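Local atomic coordinates of chitin binding protein (Tectaria macrodonta, PDB entry 6IF7), a protein that is probably a copper-dependent lytic polysaccharide monooxygenase of the AA10 family, a chitin-binding fern protein with insecticidal activity. Residues E5-R10 against S178-T183; E44-N49 against E172-C177; G105-Y110 against I161-Q166. All coordinates share one frame; numbering follows the deposited sequence.

In the fold
Contacts 1 and 3 are buried, whereas contact 2 is partly buried and reaches the protein surface next to the copper site. Contacts 1 and 2 use successive halves of strand 173-182, which is flanked by strand 159-167 of contact 3; backbone bonds between F174 and W165 and between S178 and I161 tie the strands together. The chemistry changes with place. Contact 1 joins strand 173-182 to the chain leaving strand 2-6, through a salt bridge, a serine bond and water. Contact 2 adds a short edge strand by backbone pairing, with one amide-carboxylate bond. Contact 3 is a regular antiparallel ladder, with a stacked F107-W165 pair on one face and F106, E108 and Y110 against a glycan on the other.

Contact 1 (E5-R10 against S178-T183); sequences EDPISR and SDVYFT
R10 and D179 are brought together by matching first torsions: in each, CG stands anti to the carbonyl carbon (chi1 -71° and -63°), and the arginine chain then runs extended to NE. The guanidinium offers its side edge to the carboxylate, the planes 17° apart. R10 NE meets D179 OD2 at 2.8 Å and R10 NH2 meets D179 OD1 at 2.9 Å, both nearly straight, and OD1 is engaged through its syn lone pair. R10 NH1 bonds to L74 O, and W81 makes a cation-pi contact with the group. An alanine in place of R10 would probably leave the D179 carboxylate without its charged mate and free to turn. S178 OG donates to P7 O at 2.7 Å from above the carbonyl plane. The P7 ring, after a cis peptide bond, rests its CB against V180 CG1 at 3.7 Å. A water 2.7 Å from I8 O accepts from D179 N at 2.9 Å, bridging the backbones. S9, its OG also bonded to S3, is the N-cap of helix 10-16; the loop after strand 2-6 and this helix start thus meet strand 173-182 mainly through polar bonds, in a largely buried setting, D179 itself staying partly exposed.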
loop_
_atom_site.group_PDB
_atom_site.type_symbol
_atom_site.label_atom_id
_atom_site.label_comp_id
_atom_site.label_asym_id
_atom_site.label_seq_id
_atom_site.Cartn_x
_atom_site.Cartn_y
_atom_site.Cartn_z
ATOM N N GLU A 5 3.827 -4.550 5.400
ATOM C CA GLU A 5 5.055 -4.561 6.175
ATOM C C GLU A 5 6.272 -4.773 5.284
ATOM O O GLU A 5 7.307 -4.162 5.518
ATOM C CB GLU A 5 5.009 -5.666 7.235
ATOM C CG GLU A 5 6.241 -5.719 8.129
ATOM C CD GLU A 5 6.163 -6.823 9.157
ATOM O OE1 GLU A 5 6.410 -6.517 10.319
ATOM O OE2 GLU A 5 5.840 -7.983 8.813
ATOM N N ASP A 6 6.162 -5.632 4.273
ATOM C CA ASP A 6 7.295 -5.882 3.390
ATOM C C ASP A 6 6.767 -6.236 1.996
ATOM O O ASP A 6 6.135 -7.282 1.857
ATOM C CB ASP A 6 8.147 -6.999 3.975
ATOM C CG ASP A 6 9.530 -7.090 3.362
ATOM O OD1 ASP A 6 10.185 -6.053 3.085
ATOM O OD2 ASP A 6 9.978 -8.239 3.172
ATOM N N PRO A 7 6.955 -5.367 0.989
ATOM C CA PRO A 7 7.514 -4.017 1.128
ATOM C C PRO A 7 6.612 -3.059 1.906
ATOM O O PRO A 7 5.408 -2.964 1.625
ATOM C CB PRO A 7 7.603 -3.518 -0.324
ATOM C CG PRO A 7 6.487 -4.226 -1.025
ATOM C CD PRO A 7 6.390 -5.582 -0.357
ATOM N N ILE A 8 7.234 -2.325 2.819
ATOM C CA ILE A 8 6.531 -1.520 3.801
ATOM C C ILE A 8 5.701 -0.404 3.145
ATOM O O ILE A 8 6.166 0.261 2.220
ATOM C CB ILE A 8 7.529 -0.974 4.874
ATOM C CG1 ILE A 8 6.739 -0.461 6.086
ATOM C CG2 ILE A 8 8.497 0.059 4.282
ATOM C CD1 ILE A 8 7.559 0.097 7.227
ATOM N N SER A 9 4.472 -0.211 3.621
ATOM C CA SER A 9 3.603 0.849 3.112
ATOM C C SER A 9 4.116 2.234 3.493
ATOM O O SER A 9 4.884 2.383 4.451
ATOM C CB SER A 9 2.213 0.686 3.687
ATOM O OG SER A 9 2.240 0.918 5.083
ATOM N N ARG A 10 3.702 3.246 2.735
ATOM C CA ARG A 10 4.031 4.653 3.068
ATOM C C ARG A 10 3.586 5.016 4.482
ATOM O O ARG A 10 4.351 5.615 5.250
ATOM C CB ARG A 10 3.332 5.616 2.111
ATOM C CG ARG A 10 3.893 5.599 0.721
ATOM C CD ARG A 10 3.141 6.528 -0.201
ATOM N NE ARG A 10 3.756 6.457 -1.529
ATOM C CZ ARG A 10 3.272 7.043 -2.626
ATOM N NH1 ARG A 10 2.156 7.783 -2.588
ATOM N NH2 ARG A 10 3.917 6.892 -3.772
ATOM N N SER A 178 2.838 0.838 -1.414
ATOM C CA SER A 178 4.249 0.602 -1.074
ATOM C C SER A 178 5.147 0.996 -2.262
ATOM O O SER A 178 4.970 0.533 -3.385
ATOM C CB SER A 178 4.504 -0.854 -0.656
ATOM O OG SER A 178 3.704 -1.230 0.476
ATOM N N ASP A 179 6.102 1.876 -1.992
ATOM C CA ASP A 179 7.069 2.304 -2.974
ATOM C C ASP A 179 8.120 1.205 -3.062
ATOM O O ASP A 179 8.583 0.703 -2.060
ATOM C CB ASP A 179 7.679 3.629 -2.542
ATOM C CG ASP A 179 6.643 4.728 -2.479
ATOM O OD1 ASP A 179 6.190 5.162 -3.547
ATOM O OD2 ASP A 179 6.243 5.146 -1.379
ATOM N N VAL A 180 8.462 0.829 -4.278
ATOM C CA VAL A 180 9.439 -0.217 -4.510
ATOM C C VAL A 180 10.333 0.206 -5.643
ATOM O O VAL A 180 10.026 1.130 -6.354
ATOM C CB VAL A 180 8.786 -1.589 -4.823
ATOM C CG1 VAL A 180 7.931 -2.033 -3.649
ATOM C CG2 VAL A 180 7.967 -1.564 -6.119
ATOM N N TYR A 181 11.440 -0.498 -5.794
ATOM C CA TYR A 181 12.378 -0.230 -6.853
ATOM C C TYR A 181 12.760 -1.597 -7.424
ATOM O O TYR A 181 13.354 -2.396 -6.725
ATOM C CB TYR A 181 13.609 0.503 -6.283
ATOM C CG TYR A 181 14.530 0.987 -7.356
ATOM C CD1 TYR A 181 15.484 0.138 -7.923
ATOM C CD2 TYR A 181 14.444 2.293 -7.819
ATOM C CE1 TYR A 181 16.327 0.584 -8.931
ATOM C CE2 TYR A 181 15.272 2.747 -8.824
ATOM C CZ TYR A 181 16.207 1.903 -9.365
ATOM O OH TYR A 181 17.000 2.406 -10.350
ATOM N N PHE A 182 12.407 -1.858 -8.679
ATOM C CA PHE A 182 12.654 -3.163 -9.284
ATOM C C PHE A 182 14.091 -3.298 -9.736
ATOM O O PHE A 182 14.586 -2.460 -10.469
ATOM C CB PHE A 182 11.684 -3.441 -10.421
ATOM C CG PHE A 182 10.398 -3.970 -9.950
ATOM C CD1 PHE A 182 10.334 -5.245 -9.423
ATOM C CD2 PHE A 182 9.277 -3.194 -9.972
ATOM C CE1 PHE A 182 9.157 -5.747 -8.924
ATOM C CE2 PHE A 182 8.089 -3.692 -9.491
ATOM C CZ PHE A 182 8.027 -4.971 -8.960
ATOM N N THR A 183 14.759 -4.342 -9.277
ATOM C CA THR A 183 16.214 -4.435 -9.431
ATOM C C THR A 183 16.687 -5.821 -9.031
ATOM O O THR A 183 16.391 -6.303 -7.916
ATOM C CB THR A 183 16.942 -3.334 -8.590
ATOM O OG1 THR A 183 18.322 -3.227 -8.976
ATOM C CG2 THR A 183 16.833 -3.581 -7.069
ATOM O OXT THR A 183 17.348 -6.486 -9.844
HETATM O O HOH W 1 8.295 -0.070 0.549
HETATM O O HOH W 2 6.264 2.532 0.800
#

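Contact 2 (E44-N49 against E172-C177); sequences EVNIPN and EAFYSC
V45, at the centre of an inverse gamma turn, and I47 carry the antiparallel backbone pairing with strand 173-182: Y175 N donates to V45 O, and I47 and A173 form a hydrogen-bonded pair beside the non-hydrogen-bonded pair of N46 and F174. On the face holding N46 and F174, the asparagine CB sits over the phenylalanine ring, displaced toward its rim and 4.0 Å from the F174 centroid, a CH-pi contact. N46 CG lies between the backbone N and the carbonyl carbon (chi1 71°), which sends the amide out to E172. There N46 ND2 donates to E172 OE2 at 2.8 Å, arriving on the anti side and 30° out of the carboxylate plane; the amide and carboxylate planes are turned 50° apart. The other oxygen, E172 OE1, is in a salt bridge with R167. E44 CA approaches the edge of the F174 ring, near its plane, and the glutamate's OE2 bonds to H1 NE2. On the other face of the sheet, I47 leans obliquely on the tyrosine ring, I47 CG1 lying 3.6 Å from Y175 CE2, while the Y175 hydroxyl is held by H54. F174 also packs edge-to-face on H1, the nearest atom of its side chain about 3 Å from the bound copper ion, consistent with the phenylalanine found beside the metal in many AA10 enzymes. Strand 173-182 thus brings the F174 ring to the copper, while the chain leading into strand 46-47 puts the E44 carboxylate on the copper ligand H1, which would probably polarise that imidazole.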
loop_
_atom_site.group_PDB
_atom_site.type_symbol
_atom_site.label_atom_id
_atom_site.label_comp_id
_atom_site.label_asym_id
_atom_site.label_seq_id
_atom_site.Cartn_x
_atom_site.Cartn_y
_atom_site.Cartn_z
ATOM N N GLU A 44 -5.480 1.879 9.702
ATOM C CA GLU A 44 -6.874 2.102 9.403
ATOM C C GLU A 44 -7.047 3.009 8.181
ATOM O O GLU A 44 -7.860 3.937 8.193
ATOM C CB GLU A 44 -7.605 2.651 10.650
ATOM C CG GLU A 44 -9.104 2.425 10.600
ATOM C CD GLU A 44 -9.835 2.962 11.809
ATOM O OE1 GLU A 44 -9.936 4.185 11.949
ATOM O OE2 GLU A 44 -10.323 2.150 12.606
ATOM N N VAL A 45 -6.308 2.717 7.112
ATOM C CA VAL A 45 -6.616 3.288 5.791
ATOM C C VAL A 45 -7.725 2.420 5.174
ATOM O O VAL A 45 -7.506 1.609 4.276
ATOM C CB VAL A 45 -5.372 3.408 4.893
ATOM C CG1 VAL A 45 -5.720 4.115 3.600
ATOM C CG2 VAL A 45 -4.254 4.148 5.639
ATOM N N ASN A 46 -8.939 2.608 5.686
ATOM C CA ASN A 46 -10.048 1.779 5.310
ATOM C C ASN A 46 -11.227 2.560 4.688
ATOM O O ASN A 46 -11.311 3.801 4.736
ATOM C CB ASN A 46 -10.489 0.934 6.515
ATOM C CG ASN A 46 -11.157 1.748 7.603
ATOM O OD1 ASN A 46 -11.015 2.946 7.673
ATOM N ND2 ASN A 46 -11.881 1.086 8.455
ATOM N N ILE A 47 -12.089 1.786 4.046
ATOM C CA ILE A 47 -13.394 2.213 3.617
ATOM C C ILE A 47 -14.274 1.152 4.274
ATOM O O ILE A 47 -14.337 0.022 3.764
ATOM C CB ILE A 47 -13.523 2.206 2.082
ATOM C CG1 ILE A 47 -12.577 3.245 1.486
ATOM C CG2 ILE A 47 -14.979 2.503 1.649
ATOM C CD1 ILE A 47 -12.626 3.343 -0.026
ATOM N N PRO A 48 -14.930 1.486 5.414
ATOM C CA PRO A 48 -15.784 0.508 6.145
ATOM C C PRO A 48 -16.901 -0.076 5.295
ATOM O O PRO A 48 -17.423 -1.131 5.577
ATOM C CB PRO A 48 -16.388 1.336 7.294
ATOM C CG PRO A 48 -15.636 2.615 7.334
ATOM C CD PRO A 48 -15.083 2.851 5.961
ATOM N N ASN A 49 -17.177 0.628 4.219
ATOM C CA ASN A 49 -18.246 0.401 3.335
ATOM C C ASN A 49 -17.934 -0.321 2.010
ATOM O O ASN A 49 -18.846 -0.537 1.238
ATOM C CB ASN A 49 -18.752 1.811 2.985
ATOM C CG ASN A 49 -20.174 1.809 2.597
ATOM O OD1 ASN A 49 -20.885 0.835 2.887
ATOM N ND2 ASN A 49 -20.623 2.879 1.931
ATOM N N GLU A 172 -15.951 -4.030 4.767
ATOM C CA GLU A 172 -14.757 -3.248 5.000
ATOM C C GLU A 172 -13.536 -3.756 4.223
ATOM O O GLU A 172 -13.266 -4.962 4.168
ATOM C CB GLU A 172 -14.432 -3.244 6.477
ATOM C CG GLU A 172 -13.242 -2.390 6.862
ATOM C CD GLU A 172 -12.936 -2.494 8.342
ATOM O OE1 GLU A 172 -12.696 -3.624 8.808
ATOM O OE2 GLU A 172 -12.901 -1.458 9.034
ATOM N N ALA A 173 -12.798 -2.805 3.672
ATOM C CA ALA A 173 -11.545 -3.051 2.997
ATOM C C ALA A 173 -10.473 -2.049 3.462
ATOM O O ALA A 173 -10.795 -0.937 3.899
ATOM C CB ALA A 173 -11.764 -2.943 1.503
ATOM N N PHE A 174 -9.208 -2.475 3.375
ATOM C CA PHE A 174 -8.038 -1.685 3.710
ATOM C C PHE A 174 -7.182 -1.521 2.447
ATOM O O PHE A 174 -7.153 -2.397 1.580
ATOM C CB PHE A 174 -7.232 -2.361 4.827
ATOM C CG PHE A 174 -7.995 -2.482 6.124
ATOM C CD1 PHE A 174 -8.945 -3.498 6.303
ATOM C CD2 PHE A 174 -7.793 -1.567 7.156
ATOM C CE1 PHE A 174 -9.675 -3.592 7.491
ATOM C CE2 PHE A 174 -8.508 -1.669 8.349
ATOM C CZ PHE A 174 -9.450 -2.669 8.513
ATOM N N TYR A 175 -6.483 -0.398 2.358
ATOM C CA TYR A 175 -5.735 -0.019 1.156
ATOM C C TYR A 175 -4.338 0.412 1.535
ATOM O O TYR A 175 -4.160 1.211 2.454
ATOM C CB TYR A 175 -6.474 1.103 0.438
ATOM C CG TYR A 175 -7.909 0.718 0.078
ATOM C CD1 TYR A 175 -8.198 0.097 -1.139
ATOM C CD2 TYR A 175 -8.955 0.943 0.965
ATOM C CE1 TYR A 175 -9.496 -0.275 -1.463
ATOM C CE2 TYR A 175 -10.262 0.575 0.659
ATOM C CZ TYR A 175 -10.532 -0.023 -0.557
ATOM O OH TYR A 175 -11.820 -0.391 -0.877
ATOM N N SER A 176 -3.352 -0.143 0.827
ATOM C CA SER A 176 -1.932 0.069 1.103
ATOM C C SER A 176 -1.130 0.402 -0.171
ATOM O O SER A 176 -1.191 -0.342 -1.154
ATOM C CB SER A 176 -1.384 -1.209 1.733
ATOM O OG SER A 176 0.010 -1.136 1.908
ATOM N N CYS A 177 -0.374 1.500 -0.143
ATOM C CA CYS A 177 0.628 1.834 -1.191
ATOM C C CYS A 177 2.023 1.574 -0.652
ATOM O O CYS A 177 2.342 2.091 0.420
ATOM C CB CYS A 177 0.582 3.311 -1.578
ATOM S SG CYS A 177 -0.820 3.731 -2.611
#

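Contact 3 (G105-Y110 against I161-Q166); sequences GFFEFY and IYVIWQ. With NAG (2-acetamido-2-deoxy-beta-D-glucopyranose), chain B; NAG (2-acetamido-2-deoxy-beta-D-glucopyranose), chain C.
F107 lies flat over the five-membered ring of W165 in an offset stack, the centroids 3.8 Å apart and the planes at 10°. The overlap is displaced toward the phenyl rim, and its tip, F107 CZ, comes 3.2 Å from W165 NE1. W165 NE1 donates to a water at 3.1 Å, which also reaches G105 O. W165 CG, anti to the backbone N (chi1 -176°), carries the indole alongside the phenylalanine, both side chains pointing the same way. On the same face, V163 CG2 sits over the F109 ring, 3.8 Å from its centroid, a CH-pi contact. The two strands form an antiparallel ladder, part of the beta-sandwich core of LPMOs, in which F106-Q166, E108-I164 and Y110-Y162 are hydrogen-bonded pairs and F107-W165 and F109-V163 are non-hydrogen-bonded ones. W165 also meets H103, a copper ligand, and F174. The face holding F106, E108 and Y110 receives sugar. The F106 ring is sandwiched, with Q166 CB over one side and C5 of the chain B N-acetylglucosamine over the centre of the other. That sugar's N2 donates to E108 OE2 at 2.8 Å, nearly straight at 169°. The second oxygen, E108 OE1, accepts the Y110 hydroxyl at 2.6 Å from well above the carboxylate plane, while R55 is a further partner of that hydroxyl. N134 of neighbouring strand 133-136, in an N-V-T sequence, lines the same pocket, consistent with the sugars being an N-linked glycan on it that lies back over strand 105-111. Across the ladder, I164 CD1 touches Y110 CE1 at 3.6 Å.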
loop_
_atom_site.group_PDB
_atom_site.type_symbol
_atom_site.label_atom_id
_atom_site.label_comp_id
_atom_site.label_asym_id
_atom_site.label_seq_id
_atom_site.Cartn_x
_atom_site.Cartn_y
_atom_site.Cartn_z
ATOM N N GLY A 105 -10.443 -12.441 5.198
ATOM C CA GLY A 105 -10.410 -11.629 3.979
ATOM C C GLY A 105 -9.377 -12.112 2.981
ATOM O O GLY A 105 -8.661 -13.080 3.223
ATOM N N PHE A 106 -9.317 -11.423 1.852
ATOM C CA PHE A 106 -8.340 -11.733 0.803
ATOM C C PHE A 106 -7.586 -10.491 0.381
ATOM O O PHE A 106 -8.101 -9.373 0.478
ATOM C CB PHE A 106 -9.010 -12.399 -0.413
ATOM C CG PHE A 106 -10.026 -11.540 -1.129
ATOM C CD1 PHE A 106 -9.639 -10.663 -2.150
ATOM C CD2 PHE A 106 -11.384 -11.672 -0.852
ATOM C CE1 PHE A 106 -10.583 -9.909 -2.834
ATOM C CE2 PHE A 106 -12.337 -10.919 -1.545
ATOM C CZ PHE A 106 -11.936 -10.033 -2.532
ATOM N N PHE A 107 -6.373 -10.713 -0.094
ATOM C CA PHE A 107 -5.475 -9.652 -0.487
ATOM C C PHE A 107 -5.233 -9.695 -1.981
ATOM O O PHE A 107 -4.714 -10.699 -2.490
ATOM C CB PHE A 107 -4.118 -9.812 0.205
ATOM C CG PHE A 107 -4.177 -9.728 1.702
ATOM C CD1 PHE A 107 -4.501 -10.842 2.470
ATOM C CD2 PHE A 107 -3.876 -8.530 2.363
ATOM C CE1 PHE A 107 -4.534 -10.764 3.866
ATOM C CE2 PHE A 107 -3.920 -8.452 3.747
ATOM C CZ PHE A 107 -4.242 -9.565 4.496
ATOM N N GLU A 108 -5.542 -8.591 -2.663
ATOM C CA GLU A 108 -5.165 -8.394 -4.064
ATOM C C GLU A 108 -3.922 -7.501 -4.147
ATOM O O GLU A 108 -3.904 -6.417 -3.566
ATOM C CB GLU A 108 -6.314 -7.743 -4.839
ATOM C CG GLU A 108 -7.595 -8.561 -4.918
ATOM C CD GLU A 108 -8.759 -7.789 -5.538
ATOM O OE1 GLU A 108 -8.561 -6.587 -5.898
ATOM O OE2 GLU A 108 -9.852 -8.404 -5.691
ATOM N N PHE A 109 -2.890 -7.972 -4.858
ATOM C CA PHE A 109 -1.647 -7.217 -5.107
ATOM C C PHE A 109 -1.598 -6.728 -6.549
ATOM O O PHE A 109 -1.595 -7.529 -7.479
ATOM C CB PHE A 109 -0.395 -8.072 -4.883
ATOM C CG PHE A 109 -0.063 -8.332 -3.456
ATOM C CD1 PHE A 109 -0.949 -9.002 -2.621
ATOM C CD2 PHE A 109 1.181 -7.985 -2.948
ATOM C CE1 PHE A 109 -0.621 -9.292 -1.313
ATOM C CE2 PHE A 109 1.509 -8.260 -1.633
ATOM C CZ PHE A 109 0.605 -8.912 -0.813
ATOM N N TYR A 110 -1.507 -5.414 -6.724
ATOM C CA TYR A 110 -1.337 -4.808 -8.037
ATOM C C TYR A 110 0.005 -4.130 -8.076
ATOM O O TYR A 110 0.471 -3.621 -7.050
ATOM C CB TYR A 110 -2.420 -3.759 -8.300
ATOM C CG TYR A 110 -3.823 -4.344 -8.327
ATOM C CD1 TYR A 110 -4.539 -4.545 -7.128
ATOM C CD2 TYR A 110 -4.437 -4.726 -9.539
ATOM C CE1 TYR A 110 -5.818 -5.083 -7.138
ATOM C CE2 TYR A 110 -5.725 -5.257 -9.551
ATOM C CZ TYR A 110 -6.411 -5.435 -8.346
ATOM O OH TYR A 110 -7.681 -5.955 -8.311
ATOM N N ILE A 161 3.507 -0.867 -5.436
ATOM C CA ILE A 161 2.634 -1.985 -5.215
ATOM C C ILE A 161 1.437 -1.515 -4.379
ATOM O O ILE A 161 1.602 -0.913 -3.309
ATOM C CB ILE A 161 3.404 -3.123 -4.565
ATOM C CG1 ILE A 161 4.412 -3.652 -5.598
ATOM C CG2 ILE A 161 2.461 -4.213 -4.085
ATOM C CD1 ILE A 161 5.371 -4.667 -5.060
ATOM N N TYR A 162 0.247 -1.774 -4.916
ATOM C CA TYR A 162 -1.016 -1.439 -4.294
ATOM C C TYR A 162 -1.662 -2.739 -3.818
ATOM O O TYR A 162 -1.869 -3.683 -4.605
ATOM C CB TYR A 162 -1.924 -0.744 -5.285
ATOM C CG TYR A 162 -3.096 0.023 -4.690
ATOM C CD1 TYR A 162 -2.891 1.061 -3.781
ATOM C CD2 TYR A 162 -4.400 -0.240 -5.094
ATOM C CE1 TYR A 162 -3.959 1.795 -3.262
ATOM C CE2 TYR A 162 -5.473 0.493 -4.599
ATOM C CZ TYR A 162 -5.261 1.502 -3.679
ATOM O OH TYR A 162 -6.342 2.219 -3.193
ATOM N N VAL A 163 -1.932 -2.794 -2.519
ATOM C CA VAL A 163 -2.551 -3.958 -1.903
ATOM C C VAL A 163 -3.912 -3.555 -1.363
ATOM O O VAL A 163 -4.036 -2.586 -0.590
ATOM C CB VAL A 163 -1.634 -4.582 -0.834
ATOM C CG1 VAL A 163 -2.246 -5.844 -0.236
ATOM C CG2 VAL A 163 -0.305 -4.919 -1.484
ATOM N N ILE A 164 -4.930 -4.296 -1.807
ATOM C CA ILE A 164 -6.289 -4.157 -1.331
ATOM C C ILE A 164 -6.627 -5.391 -0.482
ATOM O O ILE A 164 -6.548 -6.521 -0.971
ATOM C CB ILE A 164 -7.281 -4.058 -2.520
ATOM C CG1 ILE A 164 -6.905 -2.907 -3.440
ATOM C CG2 ILE A 164 -8.704 -3.894 -2.010
ATOM C CD1 ILE A 164 -7.586 -2.931 -4.799
ATOM N N TRP A 165 -7.001 -5.179 0.777
ATOM C CA TRP A 165 -7.419 -6.263 1.697
ATOM C C TRP A 165 -8.931 -6.179 1.875
ATOM O O TRP A 165 -9.416 -5.331 2.629
ATOM C CB TRP A 165 -6.696 -6.105 3.045
ATOM C CG TRP A 165 -6.930 -7.182 4.096
ATOM C CD1 TRP A 165 -7.338 -8.464 3.886
ATOM C CD2 TRP A 165 -6.673 -7.071 5.512
ATOM N NE1 TRP A 165 -7.394 -9.147 5.086
ATOM C CE2 TRP A 165 -6.983 -8.313 6.094
ATOM C CE3 TRP A 165 -6.237 -6.020 6.347
ATOM C CZ2 TRP A 165 -6.857 -8.555 7.480
ATOM C CZ3 TRP A 165 -6.124 -6.253 7.714
ATOM C CH2 TRP A 165 -6.424 -7.516 8.269
ATOM N N GLN A 166 -9.673 -7.026 1.156
ATOM C CA GLN A 166 -11.146 -7.068 1.244
ATOM C C GLN A 166 -11.573 -8.155 2.257
ATOM O O GLN A 166 -11.228 -9.327 2.113
ATOM C CB GLN A 166 -11.755 -7.319 -0.153
ATOM C CG GLN A 166 -13.284 -7.401 -0.219
ATOM C CD GLN A 166 -14.012 -6.129 0.237
ATOM O OE1 GLN A 166 -14.063 -5.135 -0.479
ATOM N NE2 GLN A 166 -14.596 -6.175 1.421
HETATM C C1 NAG B . -9.608 -12.334 -5.712
HETATM C C2 NAG B . -10.581 -11.885 -6.798
HETATM C C3 NAG B . -11.926 -11.663 -6.166
HETATM C C4 NAG B . -12.413 -12.935 -5.508
HETATM C C5 NAG B . -11.411 -13.382 -4.458
HETATM C C6 NAG B . -11.816 -14.729 -3.893
HETATM C C7 NAG B . -9.785 -10.540 -8.661
HETATM C C8 NAG B . -9.408 -9.165 -9.116
HETATM N N2 NAG B . -10.165 -10.630 -7.406
HETATM O O3 NAG B . -12.858 -11.260 -7.184
HETATM O O4 NAG B . -13.686 -12.676 -4.921
HETATM O O5 NAG B . -10.129 -13.501 -5.057
HETATM O O6 NAG B . -10.815 -15.139 -2.960
HETATM O O7 NAG B . -9.760 -11.498 -9.390
HETATM C C1 NAG C . -14.682 -13.639 -5.261
HETATM C C2 NAG C . -15.913 -13.407 -4.387
HETATM C C3 NAG C . -17.012 -14.390 -4.748
HETATM C C4 NAG C . -17.243 -14.439 -6.251
HETATM C C5 NAG C . -15.943 -14.593 -7.029
HETATM C C6 NAG C . -16.290 -14.632 -8.515
HETATM C C7 NAG C . -15.839 -12.491 -2.107
HETATM C C8 NAG C . -15.635 -12.775 -0.654
HETATM N N2 NAG C . -15.638 -13.514 -2.962
HETATM O O3 NAG C . -18.203 -13.920 -4.147
HETATM O O4 NAG C . -18.100 -15.528 -6.580
HETATM O O5 NAG C . -15.066 -13.523 -6.632
HETATM O O6 NAG C . -15.154 -14.340 -9.296
HETATM O O7 NAG C . -16.196 -11.377 -2.448
HETATM O O HOH W 3 -7.168 -12.236 5.501
#